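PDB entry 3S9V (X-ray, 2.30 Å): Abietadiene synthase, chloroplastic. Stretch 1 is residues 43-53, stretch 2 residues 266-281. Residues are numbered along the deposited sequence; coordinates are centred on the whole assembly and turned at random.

Stretch 1 43-53: MFRCMGYGETN
Stretch 2 266-281: YPLDLFERLWAVDTVE

Two segments more than 200 residues apart in one chain of abietadiene synthase pack together and bury 743 Å² between them. In the first, the end of a helix (43-46) gives way at Met47 (phi/psi -49/127) to an irregular loop. In the second, a short lead-in containing a cis peptide before Pro267 passes through Leu268, at the N-cap position, into a helix running from Asp269 onward. The chains run in opposite senses: Met47 lies nearest Arg273 (CA-CA 7.5 Å), Tyr49 nearest Asp269 (4.5 Å) and Gly50 nearest Leu268 (4.8 Å).

Tyr49 covers the most surface. With chi1 at -74° (m) its CB sits 3.8 Å from Pro267 CB and 3.6 Å from Tyr266 CE2, an apolar patch beside its backbone. Its carbonyl meets the start of the helix, where amides lack partners from a preceding turn: Leu268 N donates to Tyr49 O at 2.6 Å. One residue on, Tyr266 OH donates to Gly50 O, also at 2.6 Å, the acceptor lying near the plane of the tyrosine ring. Gly50 has phi/psi 126/139, which by itself calls for glycine; a CB there would also stand 3.0 Å from Leu268 CB, a clash.

Met47 points toward the helix with chi1 -88° (m) and chi2 165° (t). Its flexible thioether reaches Ala276, Met47 CE lying 3.7 Å from Ala276 CB, while Met47 CB lies over one face of the Arg273 guanidinium. Alanine's small side chain also admits Phe44 CZ, 4.1 Å from Ala276 CB. The Phe44 ring (chi1 -85°, m) presents its edge to Val277 and Val280, with CE2 4.1 Å from Val277 CG2 and CE1 4.3 Å from Val280 CG1, extending the apolar contact along the helix.

Glu272 is the helix residue that covers most. Extended (chi1 and chi2 both t, chi3 76°), it carries its buried carboxylate to the loop backbone, where Glu51 N donates to Glu272 OE2 at 3.0 Å. Glu272 OE1 accepts from two waters. Water 1, 2.7 Å from Glu272 OE1, accepts from Gly48 N at 2.7 Å and weakly from Gly50 N at 2.9 Å; water 2, 2.6 Å from Glu272 OE1, donates to Gly48 O at 3.3 Å. The carboxylate thus serves amides that have left the helical pattern.

Arg273 (chi1 m, chi2 and chi3 t, chi4 72°) complements it: Arg273 NH1 donates to Gly48 O at 2.8 Å, and back to its own helix at Asp269 O, 3.2 Å away, which ties the guanidinium to both stretches.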

# COMPACT_ATOMS: atom_id res chain seq x y z
N MET A 43 -6.22 -19.87 -5.26
CA MET A 43 -5.50 -19.58 -4.02
C MET A 43 -6.44 -18.85 -3.07
O MET A 43 -6.58 -19.25 -1.91
CB MET A 43 -4.29 -18.69 -4.29
CG MET A 43 -2.98 -19.45 -4.52
SD MET A 43 -1.63 -18.34 -4.97
CE MET A 43 -1.51 -17.37 -3.54
N PHE A 44 -7.10 -17.80 -3.55
CA PHE A 44 -8.02 -17.06 -2.70
C PHE A 44 -9.14 -17.94 -2.15
O PHE A 44 -9.52 -17.81 -0.98
CB PHE A 44 -8.62 -15.87 -3.45
CG PHE A 44 -7.76 -14.64 -3.43
CD1 PHE A 44 -6.74 -14.47 -4.36
CD2 PHE A 44 -7.97 -13.65 -2.48
CE1 PHE A 44 -5.93 -13.33 -4.34
CE2 PHE A 44 -7.18 -12.51 -2.44
CZ PHE A 44 -6.15 -12.35 -3.37
N ARG A 45 -9.68 -18.82 -2.99
CA ARG A 45 -10.77 -19.70 -2.57
C ARG A 45 -10.30 -20.74 -1.56
O ARG A 45 -11.09 -21.26 -0.78
CB ARG A 45 -11.39 -20.40 -3.78
CG ARG A 45 -12.02 -19.43 -4.78
CD ARG A 45 -12.81 -20.18 -5.84
NE ARG A 45 -13.88 -20.97 -5.23
CZ ARG A 45 -14.74 -21.73 -5.91
NH1 ARG A 45 -14.66 -21.82 -7.23
NH2 ARG A 45 -15.67 -22.41 -5.25
N CYS A 46 -9.00 -21.04 -1.58
CA CYS A 46 -8.43 -22.02 -0.66
C CYS A 46 -8.09 -21.42 0.71
O CYS A 46 -7.96 -22.15 1.69
CB CYS A 46 -7.15 -22.63 -1.25
SG CYS A 46 -7.42 -23.85 -2.53
N MET A 47 -7.92 -20.10 0.77
CA MET A 47 -7.58 -19.46 2.03
C MET A 47 -8.48 -19.89 3.19
O MET A 47 -9.71 -19.82 3.09
CB MET A 47 -7.61 -17.94 1.88
CG MET A 47 -6.28 -17.37 1.41
SD MET A 47 -6.39 -15.70 0.82
CE MET A 47 -5.27 -15.78 -0.57
N GLY A 48 -7.85 -20.33 4.27
CA GLY A 48 -8.57 -20.76 5.45
C GLY A 48 -7.93 -20.14 6.68
O GLY A 48 -8.01 -18.93 6.87
N TYR A 49 -7.29 -20.96 7.52
CA TYR A 49 -6.63 -20.43 8.70
C TYR A 49 -5.19 -20.04 8.40
O TYR A 49 -4.50 -19.48 9.26
CB TYR A 49 -6.68 -21.43 9.85
CG TYR A 49 -8.06 -21.52 10.47
CD1 TYR A 49 -8.82 -22.68 10.38
CD2 TYR A 49 -8.60 -20.42 11.16
CE1 TYR A 49 -10.08 -22.76 10.95
CE2 TYR A 49 -9.86 -20.49 11.74
CZ TYR A 49 -10.60 -21.67 11.63
OH TYR A 49 -11.85 -21.76 12.20
N GLY A 50 -4.74 -20.33 7.19
CA GLY A 50 -3.40 -19.94 6.81
C GLY A 50 -2.50 -21.04 6.27
O GLY A 50 -2.48 -22.16 6.77
N GLU A 51 -1.74 -20.69 5.23
CA GLU A 51 -0.81 -21.63 4.63
C GLU A 51 0.61 -21.22 5.00
O GLU A 51 1.01 -20.07 4.80
CB GLU A 51 -0.96 -21.64 3.10
CG GLU A 51 -2.21 -22.36 2.63
CD GLU A 51 -2.27 -23.78 3.15
OE1 GLU A 51 -1.26 -24.51 3.02
OE2 GLU A 51 -3.33 -24.17 3.69
N THR A 52 1.36 -22.16 5.54
CA THR A 52 2.73 -21.89 5.94
C THR A 52 3.50 -23.20 6.03
O THR A 52 2.94 -24.28 5.88
CB THR A 52 2.78 -21.15 7.30
OG1 THR A 52 4.14 -20.83 7.62
CG2 THR A 52 2.20 -22.00 8.40
N ASN A 53 4.80 -23.08 6.28
CA ASN A 53 5.67 -24.24 6.36
C ASN A 53 5.76 -24.79 7.79
O ASN A 53 5.37 -24.14 8.76
CB ASN A 53 7.06 -23.85 5.88
CG ASN A 53 7.71 -22.80 6.76
OD1 ASN A 53 7.06 -21.84 7.18
ND2 ASN A 53 8.99 -22.96 7.04
N TYR A 266 -0.05 -19.91 14.86
CA TYR A 266 -1.27 -20.19 14.13
C TYR A 266 -2.45 -19.77 15.00
O TYR A 266 -2.34 -19.74 16.23
CB TYR A 266 -1.35 -21.70 13.84
CG TYR A 266 -2.00 -22.05 12.51
CD1 TYR A 266 -1.42 -21.65 11.31
CD2 TYR A 266 -3.20 -22.75 12.47
CE1 TYR A 266 -2.03 -21.94 10.08
CE2 TYR A 266 -3.82 -23.05 11.24
CZ TYR A 266 -3.23 -22.64 10.06
OH TYR A 266 -3.83 -22.94 8.86
N PRO A 267 -3.58 -19.41 14.38
CA PRO A 267 -3.75 -19.37 12.92
C PRO A 267 -3.18 -18.09 12.32
O PRO A 267 -2.60 -17.26 13.04
CB PRO A 267 -5.27 -19.49 12.75
CG PRO A 267 -5.80 -18.78 13.97
CD PRO A 267 -4.88 -19.27 15.07
N LEU A 268 -3.34 -17.91 11.01
CA LEU A 268 -2.80 -16.72 10.33
C LEU A 268 -3.80 -16.14 9.34
O LEU A 268 -3.42 -15.47 8.38
CB LEU A 268 -1.51 -17.11 9.60
CG LEU A 268 -0.39 -17.69 10.48
CD1 LEU A 268 0.75 -18.18 9.61
CD2 LEU A 268 0.10 -16.62 11.46
N ASP A 269 -5.09 -16.38 9.59
CA ASP A 269 -6.17 -15.95 8.72
C ASP A 269 -6.31 -14.47 8.36
O ASP A 269 -6.67 -14.14 7.23
CB ASP A 269 -7.51 -16.47 9.26
CG ASP A 269 -7.76 -16.07 10.70
OD1 ASP A 269 -8.95 -16.01 11.10
OD2 ASP A 269 -6.79 -15.83 11.45
N LEU A 270 -6.04 -13.57 9.30
CA LEU A 270 -6.17 -12.14 9.00
C LEU A 270 -4.92 -11.64 8.29
O LEU A 270 -4.98 -10.82 7.36
CB LEU A 270 -6.39 -11.34 10.28
CG LEU A 270 -7.54 -11.72 11.22
CD1 LEU A 270 -7.72 -10.60 12.23
CD2 LEU A 270 -8.83 -11.93 10.43
N PHE A 271 -3.78 -12.12 8.76
CA PHE A 271 -2.51 -11.74 8.17
C PHE A 271 -2.47 -12.20 6.71
O PHE A 271 -2.15 -11.43 5.81
CB PHE A 271 -1.38 -12.37 9.00
CG PHE A 271 -0.03 -12.32 8.34
CD1 PHE A 271 0.43 -11.16 7.74
CD2 PHE A 271 0.80 -13.44 8.35
CE1 PHE A 271 1.69 -11.11 7.15
CE2 PHE A 271 2.06 -13.41 7.77
CZ PHE A 271 2.51 -12.24 7.16
N GLU A 272 -2.85 -13.45 6.46
CA GLU A 272 -2.82 -13.98 5.10
C GLU A 272 -3.75 -13.27 4.12
O GLU A 272 -3.35 -12.94 3.00
CB GLU A 272 -3.13 -15.48 5.11
CG GLU A 272 -3.10 -16.10 3.74
CD GLU A 272 -3.10 -17.62 3.78
OE1 GLU A 272 -4.17 -18.23 4.03
OE2 GLU A 272 -2.02 -18.19 3.57
N ARG A 273 -4.99 -13.04 4.54
CA ARG A 273 -5.96 -12.37 3.67
C ARG A 273 -5.60 -10.92 3.35
O ARG A 273 -5.68 -10.51 2.20
CB ARG A 273 -7.36 -12.44 4.28
CG ARG A 273 -8.01 -13.82 4.16
CD ARG A 273 -9.36 -13.84 4.86
NE ARG A 273 -10.07 -15.11 4.66
CZ ARG A 273 -9.73 -16.26 5.22
NH1 ARG A 273 -8.67 -16.33 6.02
NH2 ARG A 273 -10.43 -17.35 4.97
N LEU A 274 -5.21 -10.16 4.37
CA LEU A 274 -4.86 -8.75 4.17
C LEU A 274 -3.62 -8.54 3.31
O LEU A 274 -3.58 -7.63 2.47
CB LEU A 274 -4.66 -8.06 5.53
CG LEU A 274 -5.93 -7.82 6.36
CD1 LEU A 274 -5.53 -7.38 7.74
CD2 LEU A 274 -6.84 -6.77 5.70
N TRP A 275 -2.62 -9.39 3.51
CA TRP A 275 -1.38 -9.28 2.75
C TRP A 275 -1.56 -9.76 1.29
O TRP A 275 -0.95 -9.21 0.37
CB TRP A 275 -0.27 -10.07 3.45
CG TRP A 275 0.62 -9.21 4.30
CD1 TRP A 275 1.93 -8.92 4.06
CD2 TRP A 275 0.26 -8.48 5.48
NE1 TRP A 275 2.41 -8.05 5.01
CE2 TRP A 275 1.40 -7.76 5.89
CE3 TRP A 275 -0.92 -8.35 6.23
CZ2 TRP A 275 1.41 -6.93 7.02
CZ3 TRP A 275 -0.92 -7.53 7.35
CH2 TRP A 275 0.24 -6.83 7.74
N ALA A 276 -2.39 -10.76 1.09
CA ALA A 276 -2.63 -11.26 -0.26
C ALA A 276 -3.32 -10.18 -1.08
O ALA A 276 -2.96 -9.92 -2.23
CB ALA A 276 -3.50 -12.52 -0.21
N VAL A 277 -4.32 -9.55 -0.46
CA VAL A 277 -5.09 -8.48 -1.11
C VAL A 277 -4.23 -7.27 -1.41
O VAL A 277 -4.31 -6.67 -2.48
CB VAL A 277 -6.27 -8.03 -0.21
CG1 VAL A 277 -6.84 -6.70 -0.71
CG2 VAL A 277 -7.36 -9.10 -0.20
N ASP A 278 -3.40 -6.89 -0.44
CA ASP A 278 -2.53 -5.73 -0.59
C ASP A 278 -1.50 -6.02 -1.68
O ASP A 278 -1.15 -5.14 -2.46
CB ASP A 278 -1.82 -5.42 0.75
CG ASP A 278 -1.03 -4.13 0.71
OD1 ASP A 278 -1.62 -3.08 0.34
OD2 ASP A 278 0.17 -4.14 1.04
N THR A 279 -1.05 -7.26 -1.74
CA THR A 279 -0.07 -7.67 -2.74
C THR A 279 -0.60 -7.53 -4.16
O THR A 279 0.07 -6.95 -5.01
CB THR A 279 0.37 -9.14 -2.52
OG1 THR A 279 0.98 -9.25 -1.24
CG2 THR A 279 1.37 -9.57 -3.59
N VAL A 280 -1.79 -8.07 -4.43
CA VAL A 280 -2.36 -7.98 -5.77
C VAL A 280 -2.78 -6.54 -6.12
O VAL A 280 -2.81 -6.16 -7.30
CB VAL A 280 -3.57 -8.92 -5.93
CG1 VAL A 280 -3.13 -10.36 -5.77
CG2 VAL A 280 -4.65 -8.59 -4.93
N GLU A 281 -3.10 -5.74 -5.11
CA GLU A 281 -3.46 -4.35 -5.39
C GLU A 281 -2.20 -3.56 -5.74
O GLU A 281 -2.17 -2.87 -6.75
CB GLU A 281 -4.16 -3.70 -4.19
CG GLU A 281 -5.52 -4.31 -3.88
CD GLU A 281 -6.29 -3.53 -2.82
OE1 GLU A 281 -5.72 -3.25 -1.75
OE2 GLU A 281 -7.48 -3.20 -3.08
O HOH W 1 -5.14 -20.71 4.39
O HOH W 2 -6.16 -16.94 5.04